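Local structure of guanylate kinase (Coxiella burnetii, 3TR0) at residues F123-I129 with R155-A159; I38-R43 with D54-E60. The protein catalyses the ATP-dependent phosphorylation of GMP to GDP, a reaction probably essential for recycling GMP and, indirectly, cGMP. All blocks are in the same frame, centred on the assembly; numbering follows the deposited sequence.

How the contacts relate
The two contacts sit in different parts of one guanylate kinase fold. Contact 2 comes first along the chain and closes before contact 1 opens. It pairs strands 40-41 and 56-57 at one side of the small mixed sheet that binds GMP. Contact 1 belongs to the P-loop NTPase core. There the end of strand 120-125, in the five-stranded parallel sheet, meets the end of helix 147-158. The centres of contacts 1 and 2 are about 24 Å apart and their nearest atoms about 11 Å, so they do not touch. GMP lies between the two parts. Contact 2 binds its base and phosphate directly. In contact 1, the side chain of Glu157 is about 4 Å from the bound GMP, between nearest atoms.

Contact 1: F123-I129 with R155-A159; sequences FILPPSI and REEMA
In the P-loop NTPase core of guanylate kinase, the end of strand 120-125 packs on the C-terminal part of helix 147-158. Residues 123-125 are extended and end their strand of the parallel sheet. Pro126 (-78/160), Pro127 (-76/-11) and Ser128 (-170/161) turn the chain into helix 129-137, which Ser128 N-caps through its side chain to Ala131 N. Residues from Arg155 on belong to the C-terminal part of helix 147-158, with Ala159 N hydrogen-bonded to Arg155 O at 3.1 Å. The nearest CA pairs are Leu125 with Met158 (7.8 Å) and Ile129 with Arg155 (8.6 Å). No hydrogen bond joins the segments. Side chains fill the gap.

The main bump is Met158, a selenomethionine (m, t, m). It enters a hollow lined by Phe123, Leu125, Pro126 and Ile129. Met158 CG lies 3.8 Å from Phe123 CE2 and 4.4 Å from Leu125 CD2. Met158 SE reaches Pro126 CD at 3.8 Å. Leu132 of helix 129-137 and Pro15 also touch Met158. Phe123 (chi1 t) projects the other way. Phe123 CZ pushes against the helix, 3.6 Å from Glu157 O and 3.7 Å from Met158 CA. The same ring packs edge-to-face on Phe164 and touches Pro15 of the predicted ATP-binding loop. Leu205 of the second subunit packs on Ile129, Arg155 and Met158, so the subunit interface reaches this contact. Ile129 (m, m) points across to the helix. Ile129 CD1 meets Met158 CE at 3.6 Å and lies at the edge of the guanidinium, 3.8 Å from Arg155 NE.

Contact 2: I38-R43 with D54-E60; sequences ISHTTR and DYFFIDE. With 5GP (guanosine-5'-monophosphate), chain D.
Both segments belong to the GMP-binding region of guanylate kinase. Ser39 OG reads the base, donating to O6 of the guanine (2.6 Å). Tyr55 OH (2.8 Å) and Arg43 NH2 (2.9 Å) hold the phosphate, donating to O1P, and Arg43 NE donates to O2P (3.1 Å). Asp49 forms a salt bridge with Arg43 NH1.

Around His40-Thr41 and Phe56-Phe57 the backbones are extended and pair in parallel, His40 opposite Phe56 and Thr41 opposite Phe57. The segments as a whole run 52° apart, and Thr42 (-95/-6) leaves the extended form. Three hydrogen bonds hold this register: Phe56 N to Ser39 O (2.8 Å), Thr41 N to Phe56 O (3.2 Å) and Ile58 N to Thr41 O (3.1 Å). One water links Ser39 N (2.8 Å) to Asp54 O (2.9 Å). Thr41 OG1 accepts from Arg43 N (3.0 Å) in an ST turn and is also hydrogen-bonded to His82 O.

His40 (chi1 m) and Phe56 (chi1 m) share one face in an offset stack, centroids 4.8 Å apart and planes at 26°. Ile38 CG2 packs on Phe56 CE2 at 3.6 Å. On the other face Thr41 CG2 makes a CH-pi contact with the Tyr55 ring, 3.9 Å from its centroid, and lies 3.8 Å from Phe57 CD1.

Strand 40-41 is flanked by 56-57, an outer strand of the mixed sheet, and by antiparallel strand 81-86. Helix 60-69, N-capped by Asp59 through Arg62 N, packs on His40, Thr42 and Ile58 with Phe63 and Met66.

Contact 1: F123-I129 with R155-A159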
ATOM      1  N   PHE A 123       6.243  -0.857  11.394  1.00 13.59           N
ATOM      2  CA  PHE A 123       7.299  -0.734  12.391  1.00 12.93           C
ATOM      3  C   PHE A 123       8.225   0.424  12.039  1.00 21.23           C
ATOM      4  O   PHE A 123       8.756   0.490  10.933  1.00 19.18           O
ATOM      5  CB  PHE A 123       8.098  -2.037  12.512  1.00 15.54           C
ATOM      6  CG  PHE A 123       8.844  -2.166  13.814  1.00 16.04           C
ATOM      7  CD1 PHE A 123       8.301  -2.885  14.867  1.00 17.75           C
ATOM      8  CD2 PHE A 123      10.070  -1.553  13.990  1.00 20.40           C
ATOM      9  CE1 PHE A 123       8.977  -3.007  16.070  1.00 14.35           C
ATOM     10  CE2 PHE A 123      10.749  -1.665  15.191  1.00 18.17           C
ATOM     11  CZ  PHE A 123      10.198  -2.388  16.232  1.00 15.47           C
ATOM     12  N   ILE A 124       8.414   1.343  12.981  1.00 10.12           N
ATOM     13  CA  ILE A 124       9.292   2.478  12.756  1.00 12.88           C
ATOM     14  C   ILE A 124      10.692   2.171  13.274  1.00 21.13           C
ATOM     15  O   ILE A 124      10.872   1.867  14.454  1.00 19.67           O
ATOM     16  CB  ILE A 124       8.774   3.748  13.462  1.00 19.37           C
ATOM     17  CG1 ILE A 124       7.309   4.010  13.107  1.00 21.63           C
ATOM     18  CG2 ILE A 124       9.641   4.943  13.105  1.00 17.79           C
ATOM     19  CD1 ILE A 124       7.068   4.243  11.643  1.00 22.43           C
ATOM     20  N   LEU A 125      11.677   2.246  12.384  1.00 18.26           N
ATOM     21  CA  LEU A 125      13.066   1.980  12.738  1.00 17.92           C
ATOM     22  C   LEU A 125      13.836   3.278  12.904  1.00 13.75           C
ATOM     23  O   LEU A 125      13.639   4.223  12.143  1.00 18.83           O
ATOM     24  CB  LEU A 125      13.739   1.146  11.643  1.00 16.80           C
ATOM     25  CG  LEU A 125      13.175  -0.249  11.392  1.00 21.10           C
ATOM     26  CD1 LEU A 125      13.696  -0.799  10.062  1.00 26.74           C
ATOM     27  CD2 LEU A 125      13.530  -1.167  12.542  1.00 21.62           C
ATOM     28  N   PRO A 126      14.730   3.329  13.904  1.00 19.78           N
ATOM     29  CA  PRO A 126      15.643   4.464  14.017  1.00 16.72           C
ATOM     30  C   PRO A 126      16.758   4.280  12.997  1.00 17.44           C
ATOM     31  O   PRO A 126      16.961   3.159  12.538  1.00 24.07           O
ATOM     32  CB  PRO A 126      16.203   4.314  15.436  1.00 18.75           C
ATOM     33  CG  PRO A 126      16.200   2.840  15.668  1.00 18.83           C
ATOM     34  CD  PRO A 126      14.973   2.312  14.942  1.00 20.62           C
ATOM     35  N   PRO A 127      17.461   5.363  12.635  1.00 22.89           N
ATOM     36  CA  PRO A 127      18.574   5.249  11.685  1.00 27.75           C
ATOM     37  C   PRO A 127      19.821   4.656  12.346  1.00 36.96           C
ATOM     38  O   PRO A 127      20.776   4.283  11.661  1.00 31.06           O
ATOM     39  CB  PRO A 127      18.812   6.698  11.256  1.00 24.93           C
ATOM     40  CG  PRO A 127      18.340   7.511  12.413  1.00 32.15           C
ATOM     41  CD  PRO A 127      17.175   6.763  12.993  1.00 27.89           C
ATOM     42  N   SER A 128      19.796   4.560  13.671  1.00 28.82           N
ATOM     43  CA  SER A 128      20.891   3.958  14.424  1.00 30.94           C
ATOM     44  C   SER A 128      20.479   3.763  15.876  1.00 33.25           C
ATOM     45  O   SER A 128      19.524   4.382  16.346  1.00 25.67           O
ATOM     46  CB  SER A 128      22.137   4.841  14.355  1.00 29.71           C
ATOM     47  OG  SER A 128      21.931   6.061  15.047  1.00 30.95           O
ATOM     48  N   ILE A 129      21.198   2.900  16.588  1.00 42.06           N
ATOM     49  CA  ILE A 129      20.960   2.723  18.012  1.00 38.45           C
ATOM     50  C   ILE A 129      21.269   4.020  18.748  1.00 37.69           C
ATOM     51  O   ILE A 129      20.596   4.374  19.713  1.00 34.98           O
ATOM     52  CB  ILE A 129      21.816   1.589  18.607  1.00 45.97           C
ATOM     53  CG1 ILE A 129      21.324   0.230  18.113  1.00 47.93           C
ATOM     54  CG2 ILE A 129      21.770   1.631  20.126  1.00 44.02           C
ATOM     55  CD1 ILE A 129      19.948  -0.138  18.621  1.00 48.74           C
ATOM     56  N   ARG A 155      16.053  -3.063  21.812  1.00 31.26           N
ATOM     57  CA  ARG A 155      16.616  -4.071  20.924  1.00 38.59           C
ATOM     58  C   ARG A 155      15.724  -5.302  20.858  1.00 41.58           C
ATOM     59  O   ARG A 155      15.666  -5.981  19.835  1.00 37.45           O
ATOM     60  CB  ARG A 155      18.025  -4.463  21.368  1.00 39.11           C
ATOM     61  CG  ARG A 155      19.075  -3.413  21.074  1.00 53.19           C
ATOM     62  CD  ARG A 155      20.465  -4.026  21.046  1.00 67.35           C
ATOM     63  NE  ARG A 155      21.423  -3.167  20.356  1.00 76.75           N
ATOM     64  CZ  ARG A 155      22.658  -3.534  20.036  1.00 87.17           C
ATOM     65  NH1 ARG A 155      23.092  -4.750  20.340  1.00 92.48           N
ATOM     66  NH2 ARG A 155      23.460  -2.686  19.406  1.00 89.56           N
ATOM     67  N   GLU A 156      15.033  -5.586  21.956  1.00 44.06           N
ATOM     68  CA  GLU A 156      14.116  -6.715  22.013  1.00 42.96           C
ATOM     69  C   GLU A 156      12.828  -6.386  21.273  1.00 36.17           C
ATOM     70  O   GLU A 156      12.226  -7.252  20.638  1.00 32.01           O
ATOM     71  CB  GLU A 156      13.809  -7.083  23.466  1.00 59.16           C
ATOM     72  CG  GLU A 156      15.029  -7.488  24.273  1.00 67.53           C
ATOM     73  CD  GLU A 156      14.692  -7.800  25.717  1.00 80.20           C
ATOM     74  OE1 GLU A 156      13.529  -7.579  26.119  1.00 84.68           O
ATOM     75  OE2 GLU A 156      15.588  -8.267  26.452  1.00 79.08           O
ATOM     76  N   GLU A 157      12.404  -5.129  21.363  1.00 27.81           N
ATOM     77  CA  GLU A 157      11.259  -4.665  20.594  1.00 31.86           C
ATOM     78  C   GLU A 157      11.585  -4.778  19.109  1.00 28.79           C
ATOM     79  O   GLU A 157      10.766  -5.233  18.316  1.00 26.92           O
ATOM     80  CB  GLU A 157      10.917  -3.214  20.947  1.00 38.46           C
ATOM     81  CG  GLU A 157       9.682  -2.661  20.230  1.00 36.44           C
ATOM     82  CD  GLU A 157       8.383  -3.005  20.942  1.00 47.47           C
ATOM     83  OE1 GLU A 157       8.447  -3.586  22.045  1.00 51.81           O
ATOM     84  OE2 GLU A 157       7.297  -2.692  20.403  1.00 32.39           O
HETATM   85  N   MSE A 158      12.795  -4.372  18.737  1.00 24.73           N
HETATM   86  CA  MSE A 158      13.174  -4.348  17.324  1.00 21.51           C
HETATM   87  C   MSE A 158      13.338  -5.742  16.719  1.00 24.19           C
HETATM   88  O   MSE A 158      13.148  -5.924  15.521  1.00 25.10           O
HETATM   89  CB  MSE A 158      14.429  -3.501  17.107  1.00 24.33           C
HETATM   90  CG  MSE A 158      14.118  -2.039  16.836  1.00 25.76           C
HETATM   91 SE   MSE A 158      15.709  -0.949  16.647  1.00 36.24          SE
HETATM   92  CE  MSE A 158      16.474  -1.234  18.418  1.00157.71           C
ATOM     93  N   ALA A 159      13.675  -6.724  17.548  1.00 25.41           N
ATOM     94  CA  ALA A 159      13.789  -8.099  17.076  1.00 30.13           C
ATOM     95  C   ALA A 159      12.447  -8.626  16.575  1.00 31.82           C
ATOM     96  O   ALA A 159      12.392  -9.633  15.869  1.00 32.57           O
ATOM     97  CB  ALA A 159      14.332  -8.994  18.175  1.00 36.34           C
TER

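Contact 2: I38-R43 with D54-E60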
ATOM      1  N   ILE A  38      -6.276   6.971  22.167  1.00 20.43           N
ATOM      2  CA  ILE A  38      -5.575   7.375  23.380  1.00 19.56           C
ATOM      3  C   ILE A  38      -5.656   6.241  24.389  1.00 20.00           C
ATOM      4  O   ILE A  38      -6.745   5.861  24.831  1.00 21.11           O
ATOM      5  CB  ILE A  38      -6.177   8.654  23.991  1.00 21.86           C
ATOM      6  CG1 ILE A  38      -6.072   9.812  22.995  1.00 28.05           C
ATOM      7  CG2 ILE A  38      -5.479   8.996  25.297  1.00 24.30           C
ATOM      8  CD1 ILE A  38      -4.693   9.959  22.383  1.00 27.59           C
ATOM      9  N   SER A  39      -4.497   5.693  24.737  1.00 20.12           N
ATOM     10  CA  SER A  39      -4.417   4.522  25.604  1.00 21.08           C
ATOM     11  C   SER A  39      -4.599   4.848  27.079  1.00 31.18           C
ATOM     12  O   SER A  39      -4.401   5.984  27.511  1.00 30.66           O
ATOM     13  CB  SER A  39      -3.064   3.823  25.424  1.00 21.02           C
ATOM     14  OG  SER A  39      -2.904   3.365  24.086  1.00 19.95           O
ATOM     15  N   HIS A  40      -4.977   3.829  27.844  1.00 22.21           N
ATOM     16  CA  HIS A  40      -4.919   3.887  29.297  1.00 24.68           C
ATOM     17  C   HIS A  40      -3.578   3.309  29.735  1.00 27.33           C
ATOM     18  O   HIS A  40      -3.067   2.376  29.113  1.00 27.79           O
ATOM     19  CB  HIS A  40      -6.065   3.080  29.912  1.00 23.03           C
ATOM     20  CG  HIS A  40      -7.403   3.746  29.812  1.00 27.30           C
ATOM     21  ND1 HIS A  40      -8.154   3.743  28.654  1.00 26.43           N
ATOM     22  CD2 HIS A  40      -8.137   4.420  30.730  1.00 30.93           C
ATOM     23  CE1 HIS A  40      -9.284   4.394  28.862  1.00 28.12           C
ATOM     24  NE2 HIS A  40      -9.300   4.814  30.116  1.00 28.40           N
ATOM     25  N   THR A  41      -3.003   3.868  30.794  1.00 27.22           N
ATOM     26  CA  THR A  41      -1.725   3.389  31.306  1.00 28.35           C
ATOM     27  C   THR A  41      -1.594   3.615  32.810  1.00 30.86           C
ATOM     28  O   THR A  41      -2.152   4.563  33.357  1.00 27.00           O
ATOM     29  CB  THR A  41      -0.540   4.075  30.601  1.00 36.62           C
ATOM     30  OG1 THR A  41       0.687   3.467  31.023  1.00 31.68           O
ATOM     31  CG2 THR A  41      -0.503   5.555  30.935  1.00 31.09           C
ATOM     32  N   THR A  42      -0.855   2.730  33.470  1.00 28.90           N
ATOM     33  CA  THR A  42      -0.551   2.885  34.884  1.00 28.51           C
ATOM     34  C   THR A  42       0.802   3.562  35.036  1.00 35.51           C
ATOM     35  O   THR A  42       1.221   3.894  36.144  1.00 34.49           O
ATOM     36  CB  THR A  42      -0.511   1.534  35.612  1.00 30.54           C
ATOM     37  OG1 THR A  42       0.511   0.714  35.035  1.00 31.84           O
ATOM     38  CG2 THR A  42      -1.850   0.824  35.499  1.00 30.58           C
ATOM     39  N   ARG A  43       1.488   3.756  33.914  1.00 34.15           N
ATOM     40  CA  ARG A  43       2.768   4.446  33.920  1.00 35.75           C
ATOM     41  C   ARG A  43       2.567   5.830  34.527  1.00 35.12           C
ATOM     42  O   ARG A  43       1.666   6.563  34.128  1.00 33.50           O
ATOM     43  CB  ARG A  43       3.330   4.540  32.496  1.00 34.91           C
ATOM     44  CG  ARG A  43       4.796   4.949  32.429  1.00 41.80           C
ATOM     45  CD  ARG A  43       4.939   6.438  32.192  1.00 34.32           C
ATOM     46  NE  ARG A  43       4.734   6.781  30.791  1.00 34.18           N
ATOM     47  CZ  ARG A  43       4.338   7.974  30.364  1.00 33.95           C
ATOM     48  NH1 ARG A  43       4.085   8.939  31.236  1.00 33.69           N
ATOM     49  NH2 ARG A  43       4.190   8.198  29.067  1.00 30.42           N
ATOM     50  N   ASP A  54      -2.007  12.667  26.071  1.00 25.09           N
ATOM     51  CA  ASP A  54      -0.947  11.677  25.959  1.00 24.59           C
ATOM     52  C   ASP A  54      -1.492  10.297  26.308  1.00 27.14           C
ATOM     53  O   ASP A  54      -1.285   9.327  25.579  1.00 26.72           O
ATOM     54  CB  ASP A  54       0.210  12.047  26.887  1.00 24.01           C
ATOM     55  CG  ASP A  54       0.822  13.388  26.535  1.00 35.48           C
ATOM     56  OD1 ASP A  54       1.760  13.415  25.712  1.00 39.57           O
ATOM     57  OD2 ASP A  54       0.358  14.417  27.069  1.00 33.73           O
ATOM     58  N   TYR A  55      -2.205  10.226  27.425  1.00 23.68           N
ATOM     59  CA  TYR A  55      -2.825   8.989  27.873  1.00 22.49           C
ATOM     60  C   TYR A  55      -3.997   9.332  28.764  1.00 34.64           C
ATOM     61  O   TYR A  55      -4.163  10.481  29.176  1.00 26.85           O
ATOM     62  CB  TYR A  55      -1.853   8.165  28.719  1.00 24.34           C
ATOM     63  CG  TYR A  55      -0.737   7.473  27.965  1.00 21.40           C
ATOM     64  CD1 TYR A  55      -0.939   6.234  27.369  1.00 23.46           C
ATOM     65  CD2 TYR A  55       0.524   8.041  27.886  1.00 25.73           C
ATOM     66  CE1 TYR A  55       0.088   5.590  26.691  1.00 22.71           C
ATOM     67  CE2 TYR A  55       1.553   7.408  27.215  1.00 27.38           C
ATOM     68  CZ  TYR A  55       1.329   6.185  26.618  1.00 21.53           C
ATOM     69  OH  TYR A  55       2.353   5.556  25.951  1.00 24.68           O
ATOM     70  N   PHE A  56      -4.804   8.323  29.060  1.00 23.64           N
ATOM     71  CA  PHE A  56      -5.689   8.382  30.202  1.00 26.99           C
ATOM     72  C   PHE A  56      -4.905   7.752  31.335  1.00 28.72           C
ATOM     73  O   PHE A  56      -4.710   6.537  31.361  1.00 29.70           O
ATOM     74  CB  PHE A  56      -6.970   7.591  29.945  1.00 35.92           C
ATOM     75  CG  PHE A  56      -7.840   8.178  28.871  1.00 32.10           C
ATOM     76  CD1 PHE A  56      -8.579   9.326  29.112  1.00 35.64           C
ATOM     77  CD2 PHE A  56      -7.930   7.578  27.627  1.00 29.26           C
ATOM     78  CE1 PHE A  56      -9.383   9.867  28.129  1.00 40.35           C
ATOM     79  CE2 PHE A  56      -8.732   8.113  26.642  1.00 27.88           C
ATOM     80  CZ  PHE A  56      -9.463   9.259  26.895  1.00 27.82           C
ATOM     81  N   PHE A  57      -4.426   8.581  32.255  1.00 27.48           N
ATOM     82  CA  PHE A  57      -3.587   8.083  33.331  1.00 28.50           C
ATOM     83  C   PHE A  57      -4.435   7.572  34.487  1.00 30.32           C
ATOM     84  O   PHE A  57      -5.244   8.307  35.051  1.00 31.49           O
ATOM     85  CB  PHE A  57      -2.619   9.168  33.801  1.00 33.04           C
ATOM     86  CG  PHE A  57      -1.685   9.655  32.728  1.00 35.68           C
ATOM     87  CD1 PHE A  57      -0.468   9.028  32.512  1.00 26.47           C
ATOM     88  CD2 PHE A  57      -2.020  10.743  31.939  1.00 28.15           C
ATOM     89  CE1 PHE A  57       0.394   9.480  31.534  1.00 25.03           C
ATOM     90  CE2 PHE A  57      -1.158  11.199  30.959  1.00 25.06           C
ATOM     91  CZ  PHE A  57       0.050  10.568  30.759  1.00 24.35           C
ATOM     92  N   ILE A  58      -4.254   6.301  34.823  1.00 34.08           N
ATOM     93  CA  ILE A  58      -5.003   5.684  35.909  1.00 35.34           C
ATOM     94  C   ILE A  58      -4.078   4.840  36.776  1.00 34.98           C
ATOM     95  O   ILE A  58      -2.904   4.669  36.449  1.00 35.74           O
ATOM     96  CB  ILE A  58      -6.141   4.805  35.370  1.00 33.35           C
ATOM     97  CG1 ILE A  58      -5.594   3.758  34.395  1.00 36.37           C
ATOM     98  CG2 ILE A  58      -7.184   5.663  34.675  1.00 34.39           C
ATOM     99  CD1 ILE A  58      -6.638   2.764  33.926  1.00 30.31           C
ATOM    100  N   ASP A  59      -4.602   4.315  37.879  1.00 37.67           N
ATOM    101  CA  ASP A  59      -3.800   3.461  38.751  1.00 37.72           C
ATOM    102  C   ASP A  59      -4.001   1.978  38.449  1.00 41.64           C
ATOM    103  O   ASP A  59      -4.868   1.608  37.654  1.00 41.35           O
ATOM    104  CB  ASP A  59      -4.064   3.767  40.232  1.00 38.11           C
ATOM    105  CG  ASP A  59      -5.535   3.689  40.606  1.00 43.68           C
ATOM    106  OD1 ASP A  59      -6.265   2.840  40.053  1.00 38.83           O
ATOM    107  OD2 ASP A  59      -5.963   4.480  41.472  1.00 53.10           O
ATOM    108  N   GLU A  60      -3.181   1.138  39.075  1.00 38.90           N
ATOM    109  CA  GLU A  60      -3.241  -0.309  38.875  1.00 44.45           C
ATOM    110  C   GLU A  60      -4.617  -0.882  39.192  1.00 39.27           C
ATOM    111  O   GLU A  60      -5.100  -1.774  38.497  1.00 38.16           O
ATOM    112  CB  GLU A  60      -2.197  -1.014  39.741  1.00 58.58           C
ATOM    113  CG  GLU A  60      -0.887  -1.310  39.041  1.00 75.62           C
ATOM    114  CD  GLU A  60      -0.022  -2.276  39.828  1.00 90.17           C
ATOM    115  OE1 GLU A  60       0.330  -3.341  39.279  1.00 96.52           O
ATOM    116  OE2 GLU A  60       0.303  -1.972  40.995  1.00 95.61           O
TER
HETATM  117  P   5GP D 205       5.666   5.332  27.159  1.00 30.33           P
HETATM  118  O1P 5GP D 205       4.793   6.517  26.827  1.00 27.75           O
HETATM  119  O2P 5GP D 205       5.671   4.829  28.578  1.00 26.59           O
HETATM  120  O3P 5GP D 205       7.076   5.637  26.709  1.00 31.35           O
HETATM  121  O5' 5GP D 205       5.323   4.135  26.170  1.00 26.25           O
HETATM  122  C5' 5GP D 205       5.811   2.826  26.412  1.00 26.97           C
HETATM  123  C4' 5GP D 205       5.461   1.897  25.281  1.00 29.60           C
HETATM  124  O4' 5GP D 205       4.231   1.209  25.585  1.00 21.49           O
HETATM  125  C3' 5GP D 205       5.177   2.565  23.946  1.00 30.14           C
HETATM  126  O3' 5GP D 205       6.355   2.896  23.232  1.00 34.52           O
HETATM  127  C2' 5GP D 205       4.298   1.547  23.228  1.00 35.69           C
HETATM  128  O2' 5GP D 205       5.100   0.573  22.575  1.00 33.21           O
HETATM  129  C1' 5GP D 205       3.572   0.863  24.392  1.00 25.60           C
HETATM  130  N9  5GP D 205       2.161   1.273  24.497  1.00 17.36           N
HETATM  131  C8  5GP D 205       1.638   2.489  24.701  1.00 16.77           C
HETATM  132  N7  5GP D 205       0.286   2.373  24.747  1.00 15.47           N
HETATM  133  C5  5GP D 205      -0.020   1.066  24.567  1.00 16.57           C
HETATM  134  C6  5GP D 205      -1.201   0.334  24.510  1.00 19.68           C
HETATM  135  O6  5GP D 205      -2.317   0.894  24.636  1.00 25.37           O
HETATM  136  N1  5GP D 205      -1.138  -0.989  24.318  1.00 21.52           N
HETATM  137  C2  5GP D 205       0.036  -1.622  24.175  1.00 21.04           C
HETATM  138  N2  5GP D 205       0.086  -2.961  23.978  1.00 16.75           N
HETATM  139  N3  5GP D 205       1.193  -0.940  24.222  1.00 17.34           N
HETATM  140  C4  5GP D 205       1.174   0.394  24.422  1.00 17.59           C
HETATM  141  O   HOH W   1      -2.044   6.915  24.234  0.66 11.55           O
HETATM  142  O   HOH W   2      -0.729   6.279  35.452  0.89 29.61           O